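Side-chain contacts in jasmonate-induced oxygenase 2 (Arabidopsis thaliana, PDB 6LSV), which oxidises the plant stress hormone jasmonate to 12-hydroxyjasmonate, using iron, molecular oxygen and 2-oxoglutarate: residues W3-V8 and P22-K27; R98-F101 and A107-T110. All coordinates share one frame; numbering follows the deposited sequence.

Interaction 1 of 2, residues W3-V8 and P22-K27; sequences WPEPIV and PDRYIK
Glu5 OE2 is gripped by two arginines: within the contact it takes the guanidinium of Arg24, and Arg124 NH1 makes a second salt bridge to the same oxygen, a pairing that probably keeps Glu5 ionised. The main bond runs from Arg24 NH2 to Glu5 OE2, 2.7 Å long with an N-H...O angle of 149°. It reaches the carboxylate on the syn side of OE2, and the oxygen lies at the edge of the guanidinium, close to its plane. Arg24 NH1 adds two weak bonds, to Glu5 OE2 at 3.1 Å and to Glu5 OE1 at 3.2 Å. The result is an end-on pairing of both nitrogens with both oxygens, skewed so that OE2 takes the short bond and one of the weak ones, and with the two planes turned 26° apart. The Glu5 chain runs out straight beyond CG (chi2 -173°), whereas Arg24 folds at chi2 and chi3, which swings its guanidinium round to the acid.

The second touch is slight: Val8 CG1 rests 3.5 Å from Tyr25 OH, an apolar branch against the far end of the phenol.

Residues 23-25 form a short 3-10 turn, with Tyr25 N bonded to Pro22 O at 2.9 Å. The contact thus ties the N-terminal arm to the loop that returns after helix 10-15, in the outer part of this iron- and 2-oxoglutarate-dependent oxygenase. Leu13 of that helix touches both Val8 and Tyr25. The loop between strands 120-122 and 137-144 brings in Arg124, Ala131, whose carbonyl takes a further bond from Arg24 NH2, and Trp135, which meets the buried Tyr25 edge-to-face.

Interaction 2 of 2, residues R98-F101 and A107-T110; sequences REFF and AKET
Lys108 and Phe100 make the apolar part of the contact, with the methylene chain of the lysine running obliquely across the outer end of the phenyl ring. Phe100 CZ lies 3.7 Å from Lys108 CB, and Phe100 CE2 sits 3.8 Å from Lys108 CD, so the lysine touches the ring with successive carbons and not with its charged end. Phe100 holds CG anti to its own nitrogen (chi1 173°), carrying the ring out from the helix to where the lysine passes. Further along, Lys108 CE lies against the backbone of the helix end, near Phe100 O and 3.8 Å from Phe101 CA. It meets the Phe101 ring only loosely, at 4.4 Å from Phe101 CD1.

The two phenylalanines also pack on each other, Phe100 CD2 standing 3.9 Å above the centre of the Phe101 ring. All three residues are buried.

This is the last turn of helix 87-102 packed against the loop that follows it, with the Lys108 side chain reaching back to the helix end. Both pieces fall within the N-terminal region characteristic of plant 2-oxoglutarate-dependent dioxygenases. Phe101 points the other way from the loop and meets Tyr211 of strand 204-212, connecting this helix end to the main sheet; Phe100 meets Tyr139 of strand 137-144 with the ring planes about perpendicular.

The polar part lies at the far end of the lysine. Its chain is extended as far as CE and then turns at chi4 (80°), sending NZ to hydrogen bonds with Gln11 OE1 and Met103 O. NZ is thus held by a side chain of helix 10-15 and by a carbonyl just past helix 87-102.

Overall arrangement
The two interactions follow one another along the chain: 3-8 with 22-27 closes before 98-101 with 107-110 opens. Their centres lie 20 Å apart, though the nearest atoms come within about 5 Å. Helix 10-15 joins them, packing on interaction 1 through Leu13 and bonding to interaction 2 through Gln11. Interaction 1 joins the segments before and after that helix; interaction 2 joins the end of helix 87-102 to its following loop, next to strands 137-144 and 204-212 of the main sheet. The side chain of Phe101 is about 8 Å from that of Arg208, which binds jasmonate, and the side chain of Tyr25 is about 12 Å from that of Arg208.

Interaction 1 of 2, residues W3-V8 and P22-K27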
loop_
_atom_site.group_PDB
_atom_site.type_symbol
_atom_site.label_atom_id
_atom_site.label_comp_id
_atom_site.label_asym_id
_atom_site.label_seq_id
_atom_site.Cartn_x
_atom_site.Cartn_y
_atom_site.Cartn_z
ATOM N N TRP A 3 -10.980 19.273 4.704
ATOM C CA TRP A 3 -11.730 18.514 3.721
ATOM C C TRP A 3 -12.823 19.381 3.095
ATOM O O TRP A 3 -13.370 20.271 3.751
ATOM C CB TRP A 3 -12.356 17.285 4.372
ATOM C CG TRP A 3 -11.392 16.449 5.158
ATOM C CD1 TRP A 3 -11.294 16.368 6.519
ATOM C CD2 TRP A 3 -10.405 15.553 4.632
ATOM N NE1 TRP A 3 -10.301 15.486 6.871
ATOM C CE2 TRP A 3 -9.738 14.972 5.732
ATOM C CE3 TRP A 3 -10.017 15.189 3.340
ATOM C CZ2 TRP A 3 -8.708 14.051 5.578
ATOM C CZ3 TRP A 3 -8.991 14.275 3.189
ATOM C CH2 TRP A 3 -8.349 13.716 4.302
ATOM N N PRO A 4 -13.163 19.140 1.825
ATOM C CA PRO A 4 -14.229 19.934 1.192
ATOM C C PRO A 4 -15.605 19.697 1.790
ATOM O O PRO A 4 -16.520 20.489 1.525
ATOM C CB PRO A 4 -14.180 19.481 -0.274
ATOM C CG PRO A 4 -13.586 18.112 -0.221
ATOM C CD PRO A 4 -12.582 18.156 0.896
ATOM N N GLU A 5 -15.771 18.655 2.599
ATOM C CA GLU A 5 -17.062 18.253 3.137
ATOM C C GLU A 5 -16.809 17.391 4.364
ATOM O O GLU A 5 -15.713 16.837 4.516
ATOM C CB GLU A 5 -17.875 17.479 2.088
ATOM C CG GLU A 5 -17.029 16.528 1.267
ATOM C CD GLU A 5 -17.793 15.899 0.127
ATOM O OE1 GLU A 5 -18.963 16.277 -0.091
ATOM O OE2 GLU A 5 -17.222 15.017 -0.548
ATOM N N PRO A 6 -17.788 17.263 5.261
ATOM C CA PRO A 6 -17.569 16.437 6.456
ATOM C C PRO A 6 -17.387 14.971 6.092
ATOM O O PRO A 6 -17.922 14.479 5.095
ATOM C CB PRO A 6 -18.842 16.654 7.287
ATOM C CG PRO A 6 -19.851 17.180 6.337
ATOM C CD PRO A 6 -19.099 17.932 5.283
ATOM N N ILE A 7 -16.618 14.273 6.921
ATOM C CA ILE A 7 -16.244 12.888 6.656
ATOM C C ILE A 7 -17.329 11.962 7.189
ATOM O O ILE A 7 -17.764 12.091 8.339
ATOM C CB ILE A 7 -14.884 12.551 7.291
ATOM C CG1 ILE A 7 -13.736 12.810 6.313
ATOM C CG2 ILE A 7 -14.834 11.097 7.671
ATOM C CD1 ILE A 7 -13.739 14.171 5.700
ATOM N N VAL A 8 -17.763 11.024 6.356
ATOM C CA VAL A 8 -18.650 9.948 6.775
ATOM C C VAL A 8 -17.799 8.706 6.991
ATOM O O VAL A 8 -17.082 8.271 6.080
ATOM C CB VAL A 8 -19.748 9.688 5.735
ATOM C CG1 VAL A 8 -20.443 8.376 6.027
ATOM C CG2 VAL A 8 -20.739 10.829 5.725
ATOM N N PRO A 22 -25.494 4.479 -0.784
ATOM C CA PRO A 22 -25.458 5.894 -1.172
ATOM C C PRO A 22 -24.683 6.092 -2.471
ATOM O O PRO A 22 -23.703 5.394 -2.745
ATOM C CB PRO A 22 -24.760 6.567 0.015
ATOM C CG PRO A 22 -25.033 5.659 1.172
ATOM C CD PRO A 22 -25.061 4.268 0.608
ATOM N N ASP A 23 -25.144 7.052 -3.283
ATOM C CA ASP A 23 -24.565 7.257 -4.608
ATOM C C ASP A 23 -23.095 7.655 -4.544
ATOM O O ASP A 23 -22.353 7.379 -5.495
ATOM C CB ASP A 23 -25.371 8.310 -5.384
ATOM C CG ASP A 23 -24.936 8.430 -6.849
ATOM O OD1 ASP A 23 -23.889 9.055 -7.131
ATOM O OD2 ASP A 23 -25.640 7.879 -7.724
ATOM N N ARG A 24 -22.651 8.274 -3.445
ATOM C CA ARG A 24 -21.238 8.609 -3.305
ATOM C C ARG A 24 -20.344 7.376 -3.380
ATOM O O ARG A 24 -19.159 7.502 -3.707
ATOM C CB ARG A 24 -20.983 9.340 -1.983
ATOM C CG ARG A 24 -21.727 10.665 -1.812
ATOM C CD ARG A 24 -21.276 11.718 -2.811
ATOM N NE ARG A 24 -19.827 11.906 -2.810
ATOM C CZ ARG A 24 -19.172 12.695 -1.966
ATOM N NH1 ARG A 24 -19.834 13.382 -1.044
ATOM N NH2 ARG A 24 -17.852 12.800 -2.044
ATOM N N TYR A 25 -20.886 6.192 -3.090
ATOM C CA TYR A 25 -20.116 4.956 -3.061
ATOM C C TYR A 25 -20.444 4.033 -4.229
ATOM O O TYR A 25 -20.000 2.880 -4.238
ATOM C CB TYR A 25 -20.338 4.231 -1.730
ATOM C CG TYR A 25 -20.089 5.115 -0.528
ATOM C CD1 TYR A 25 -18.824 5.202 0.042
ATOM C CD2 TYR A 25 -21.114 5.877 0.028
ATOM C CE1 TYR A 25 -18.587 6.015 1.132
ATOM C CE2 TYR A 25 -20.884 6.697 1.122
ATOM C CZ TYR A 25 -19.619 6.762 1.669
ATOM O OH TYR A 25 -19.382 7.570 2.754
ATOM N N ILE A 26 -21.202 4.510 -5.212
ATOM C CA ILE A 26 -21.499 3.733 -6.411
ATOM C C ILE A 26 -20.493 4.110 -7.489
ATOM O O ILE A 26 -20.384 5.280 -7.869
ATOM C CB ILE A 26 -22.937 3.970 -6.894
ATOM C CG1 ILE A 26 -23.935 3.727 -5.761
ATOM C CG2 ILE A 26 -23.248 3.084 -8.090
ATOM C CD1 ILE A 26 -25.361 4.068 -6.125
ATOM N N LYS A 27 -19.763 3.128 -7.977
ATOM C CA LYS A 27 -18.797 3.388 -9.030
ATOM C C LYS A 27 -19.470 3.320 -10.392
ATOM O O LYS A 27 -20.532 2.704 -10.540
ATOM C CB LYS A 27 -17.657 2.378 -8.952
ATOM C CG LYS A 27 -17.026 2.272 -7.572
ATOM C CD LYS A 27 -16.538 3.626 -7.071
ATOM C CE LYS A 27 -15.532 3.458 -5.935
ATOM N NZ LYS A 27 -15.060 4.764 -5.393
#

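Interaction 2 of 2, residues R98-F101 and A107-T110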
loop_
_atom_site.group_PDB
_atom_site.type_symbol
_atom_site.label_atom_id
_atom_site.label_comp_id
_atom_site.label_asym_id
_atom_site.label_seq_id
_atom_site.Cartn_x
_atom_site.Cartn_y
_atom_site.Cartn_z
ATOM N N ARG A 98 -7.800 -5.026 14.045
ATOM C CA ARG A 98 -9.205 -5.415 13.956
ATOM C C ARG A 98 -9.966 -4.992 15.205
ATOM O O ARG A 98 -11.103 -4.515 15.116
ATOM C CB ARG A 98 -9.328 -6.923 13.741
ATOM C CG ARG A 98 -10.759 -7.377 13.499
ATOM C CD ARG A 98 -10.927 -8.877 13.699
ATOM N NE ARG A 98 -9.982 -9.674 12.916
ATOM C CZ ARG A 98 -10.037 -9.820 11.595
ATOM N NH1 ARG A 98 -10.989 -9.212 10.895
ATOM N NH2 ARG A 98 -9.136 -10.571 10.974
ATOM N N GLU A 99 -9.347 -5.151 16.379
ATOM C CA GLU A 99 -9.976 -4.712 17.621
ATOM C C GLU A 99 -10.163 -3.200 17.636
ATOM O O GLU A 99 -11.191 -2.698 18.110
ATOM C CB GLU A 99 -9.135 -5.169 18.815
ATOM C CG GLU A 99 -9.541 -4.569 20.156
ATOM C CD GLU A 99 -10.910 -5.039 20.624
ATOM O OE1 GLU A 99 -11.008 -6.175 21.138
ATOM O OE2 GLU A 99 -11.886 -4.268 20.485
ATOM N N PHE A 100 -9.183 -2.459 17.116
ATOM C CA PHE A 100 -9.315 -1.008 17.029
ATOM C C PHE A 100 -10.515 -0.617 16.175
ATOM O O PHE A 100 -11.295 0.267 16.544
ATOM C CB PHE A 100 -8.030 -0.399 16.467
ATOM C CG PHE A 100 -8.133 1.073 16.176
ATOM C CD1 PHE A 100 -8.027 2.004 17.198
ATOM C CD2 PHE A 100 -8.336 1.525 14.882
ATOM C CE1 PHE A 100 -8.123 3.358 16.935
ATOM C CE2 PHE A 100 -8.433 2.878 14.613
ATOM C CZ PHE A 100 -8.324 3.796 15.640
ATOM N N PHE A 101 -10.685 -1.277 15.029
ATOM C CA PHE A 101 -11.781 -0.935 14.134
ATOM C C PHE A 101 -13.121 -1.494 14.592
ATOM O O PHE A 101 -14.162 -1.031 14.112
ATOM C CB PHE A 101 -11.466 -1.413 12.717
ATOM C CG PHE A 101 -10.451 -0.563 12.009
ATOM C CD1 PHE A 101 -10.771 0.721 11.597
ATOM C CD2 PHE A 101 -9.171 -1.043 11.765
ATOM C CE1 PHE A 101 -9.839 1.513 10.948
ATOM C CE2 PHE A 101 -8.232 -0.257 11.114
ATOM C CZ PHE A 101 -8.567 1.024 10.707
ATOM N N ALA A 107 -15.235 6.394 19.204
ATOM C CA ALA A 107 -14.052 6.210 20.037
ATOM C C ALA A 107 -12.759 6.524 19.295
ATOM O O ALA A 107 -11.738 6.783 19.942
ATOM C CB ALA A 107 -14.005 4.777 20.576
ATOM N N LYS A 108 -12.777 6.502 17.961
ATOM C CA LYS A 108 -11.622 6.888 17.161
ATOM C C LYS A 108 -11.750 8.282 16.562
ATOM O O LYS A 108 -10.781 8.772 15.971
ATOM C CB LYS A 108 -11.392 5.882 16.023
ATOM C CG LYS A 108 -12.136 4.563 16.156
ATOM C CD LYS A 108 -12.126 3.810 14.831
ATOM C CE LYS A 108 -13.009 2.570 14.869
ATOM N NZ LYS A 108 -14.454 2.869 14.687
ATOM N N GLU A 109 -12.913 8.930 16.703
ATOM C CA GLU A 109 -13.138 10.224 16.063
ATOM C C GLU A 109 -12.098 11.251 16.488
ATOM O O GLU A 109 -11.687 12.098 15.688
ATOM C CB GLU A 109 -14.541 10.737 16.382
ATOM C CG GLU A 109 -15.589 10.372 15.350
ATOM C CD GLU A 109 -15.292 10.934 13.967
ATOM O OE1 GLU A 109 -14.617 11.982 13.875
ATOM O OE2 GLU A 109 -15.745 10.330 12.969
ATOM N N THR A 110 -11.662 11.196 17.745
ATOM C CA THR A 110 -10.631 12.113 18.211
ATOM C C THR A 110 -9.309 11.937 17.475
ATOM O O THR A 110 -8.433 12.800 17.601
ATOM C CB THR A 110 -10.415 11.922 19.708
ATOM O OG1 THR A 110 -9.475 12.892 20.182
ATOM C CG2 THR A 110 -9.873 10.542 19.961
#